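Local atomic coordinates of pheromome Binding Protein (Epiphyas postvittana, PDB entry 6VQ5), a protein that probably binds odorants and carries them, as a member of the pheromone-binding and general odorant-binding protein family of insects. Residues A[92-97]-A[116-121]. Residues are numbered along the deposited sequence; the frame is centred on the assembly and turned at random.
Sequences AILHEC and KCFRTN
Cys97 and Cys117 are joined by a disulfide, SG to SG 2.0 Å, with a torsion of -80° about the sulfur–sulfur bond. The two half-cystines reach it differently: SG of Cys97 stands anti to its carbonyl carbon, whereas SG of Cys117 stands anti to its backbone N (chi1 174°). One turn back from Cys97, Ile93 adds two separate branches to the contact. Its CG2 touches both CB of Asn121, at 3.9 Å, and CD1 of Phe118, while its CD1 reaches the backbone O of Asn121 at 3.6 Å. The side chains of Ile93 and Phe118 cross at about a right angle, and CD1 of the ring also meets CB of Leu94, 3.9 Å away. An alanine in place of Ile93 would probably open a gap between Phe118 and Asn121, leaving CD1 of the ring to lean on Leu94 alone within this seam. Further out, Tyr36 of helix 28-37 touches Phe118, Ile122 lies against Ile93 and Ile68 against Leu94. The axes of 92-97 and 116-121, parts of helices 84-100 and 107-121, approach to 8.8 Å with their directions 140° apart, closer to antiparallel than to parallel. No hydrogen bond bridges the two segments, so the join rests on one covalent bond and van der Waals contact, mostly apolar; the disulfide, one of three in this helical fold, fixes the two helices to each other covalently at this point.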
loop_
_atom_site.group_PDB
_atom_site.type_symbol
_atom_site.label_atom_id
_atom_site.label_comp_id
_atom_site.label_asym_id
_atom_site.label_seq_id
_atom_site.Cartn_x
_atom_site.Cartn_y
_atom_site.Cartn_z
ATOM N N ALA A 92 -7.957 3.343 9.957
ATOM C CA ALA A 92 -9.225 4.075 9.733
ATOM C C ALA A 92 -9.184 4.719 8.341
ATOM O O ALA A 92 -10.129 4.499 7.562
ATOM C CB ALA A 92 -9.458 5.095 10.816
ATOM N N ILE A 93 -8.108 5.450 8.033
ATOM C CA ILE A 93 -7.903 6.119 6.714
ATOM C C ILE A 93 -7.853 5.052 5.610
ATOM O O ILE A 93 -8.462 5.285 4.546
ATOM C CB ILE A 93 -6.661 7.039 6.732
ATOM C CG1 ILE A 93 -7.003 8.419 7.306
ATOM C CG2 ILE A 93 -6.033 7.163 5.349
ATOM C CD1 ILE A 93 -5.900 9.026 8.136
ATOM N N LEU A 94 -7.168 3.932 5.835
ATOM C CA LEU A 94 -7.026 2.853 4.818
ATOM C C LEU A 94 -8.404 2.254 4.524
ATOM O O LEU A 94 -8.689 2.006 3.337
ATOM C CB LEU A 94 -6.044 1.787 5.322
ATOM C CG LEU A 94 -5.819 0.593 4.394
ATOM C CD1 LEU A 94 -5.218 1.040 3.069
ATOM C CD2 LEU A 94 -4.945 -0.451 5.059
ATOM N N HIS A 95 -9.229 2.041 5.556
ATOM C CA HIS A 95 -10.586 1.460 5.415
ATOM C C HIS A 95 -11.447 2.393 4.568
ATOM O O HIS A 95 -12.182 1.884 3.711
ATOM C CB HIS A 95 -11.227 1.168 6.785
ATOM C CG HIS A 95 -12.543 0.467 6.685
ATOM N ND1 HIS A 95 -12.730 -0.650 5.880
ATOM C CD2 HIS A 95 -13.745 0.737 7.241
ATOM C CE1 HIS A 95 -13.988 -1.038 5.957
ATOM N NE2 HIS A 95 -14.632 -0.203 6.788
ATOM N N GLU A 96 -11.370 3.704 4.798
ATOM C CA GLU A 96 -12.255 4.679 4.111
ATOM C C GLU A 96 -11.891 4.723 2.626
ATOM O O GLU A 96 -12.807 4.732 1.794
ATOM C CB GLU A 96 -12.227 6.038 4.808
ATOM C CG GLU A 96 -13.358 6.193 5.822
ATOM C CD GLU A 96 -14.767 5.918 5.295
ATOM O OE1 GLU A 96 -14.949 5.958 4.051
ATOM O OE2 GLU A 96 -15.682 5.659 6.114
ATOM N N CYS A 97 -10.599 4.699 2.317
ATOM C CA CYS A 97 -10.046 4.577 0.943
ATOM C C CYS A 97 -10.572 3.300 0.273
ATOM O O CYS A 97 -11.027 3.378 -0.891
ATOM C CB CYS A 97 -8.527 4.546 0.999
ATOM S SG CYS A 97 -7.784 6.147 1.399
ATOM N N LYS A 116 -2.760 5.207 -3.195
ATOM C CA LYS A 116 -2.639 6.670 -3.452
ATOM C C LYS A 116 -3.563 7.451 -2.506
ATOM O O LYS A 116 -3.121 8.450 -1.921
ATOM C CB LYS A 116 -2.998 6.979 -4.902
ATOM C CG LYS A 116 -1.970 6.518 -5.917
ATOM C CD LYS A 116 -2.122 7.226 -7.239
ATOM C CE LYS A 116 -3.248 6.681 -8.088
ATOM N NZ LYS A 116 -3.425 7.523 -9.284
ATOM N N CYS A 117 -4.814 7.022 -2.395
ATOM C CA CYS A 117 -5.799 7.564 -1.436
ATOM C C CYS A 117 -5.191 7.532 -0.030
ATOM O O CYS A 117 -5.204 8.568 0.655
ATOM C CB CYS A 117 -7.087 6.758 -1.509
ATOM S SG CYS A 117 -8.292 7.244 -0.253
ATOM N N PHE A 118 -4.654 6.383 0.371
ATOM C CA PHE A 118 -4.009 6.173 1.691
ATOM C C PHE A 118 -2.865 7.180 1.880
ATOM O O PHE A 118 -2.904 7.984 2.818
ATOM C CB PHE A 118 -3.498 4.737 1.823
ATOM C CG PHE A 118 -2.729 4.496 3.087
ATOM C CD1 PHE A 118 -3.390 4.415 4.301
ATOM C CD2 PHE A 118 -1.344 4.382 3.066
ATOM C CE1 PHE A 118 -2.677 4.197 5.474
ATOM C CE2 PHE A 118 -0.627 4.186 4.239
ATOM C CZ PHE A 118 -1.297 4.079 5.440
ATOM N N ARG A 119 -1.856 7.124 1.009
ATOM C CA ARG A 119 -0.625 7.945 1.138
ATOM C C ARG A 119 -1.014 9.424 1.220
ATOM O O ARG A 119 -0.439 10.131 2.055
ATOM C CB ARG A 119 0.317 7.671 -0.033
ATOM C CG ARG A 119 1.497 8.623 -0.122
ATOM C CD ARG A 119 2.364 8.517 1.104
ATOM N NE ARG A 119 3.436 9.501 1.082
ATOM C CZ ARG A 119 3.404 10.695 1.676
ATOM N NH1 ARG A 119 2.336 11.104 2.341
ATOM N NH2 ARG A 119 4.447 11.493 1.570
ATOM N N THR A 120 -1.959 9.871 0.401
ATOM C CA THR A 120 -2.352 11.298 0.328
ATOM C C THR A 120 -3.094 11.705 1.615
ATOM O O THR A 120 -2.831 12.826 2.081
ATOM C CB THR A 120 -3.090 11.609 -0.985
ATOM O OG1 THR A 120 -2.138 11.586 -2.050
ATOM C CG2 THR A 120 -3.773 12.957 -0.990
ATOM N N ASN A 121 -3.943 10.848 2.197
ATOM C CA ASN A 121 -4.816 11.221 3.349
ATOM C C ASN A 121 -4.125 10.995 4.707
ATOM O O ASN A 121 -4.725 11.369 5.737
ATOM C CB ASN A 121 -6.159 10.491 3.306
ATOM C CG ASN A 121 -7.126 11.065 2.285
ATOM O OD1 ASN A 121 -6.891 12.107 1.671
ATOM N ND2 ASN A 121 -8.254 10.400 2.108
#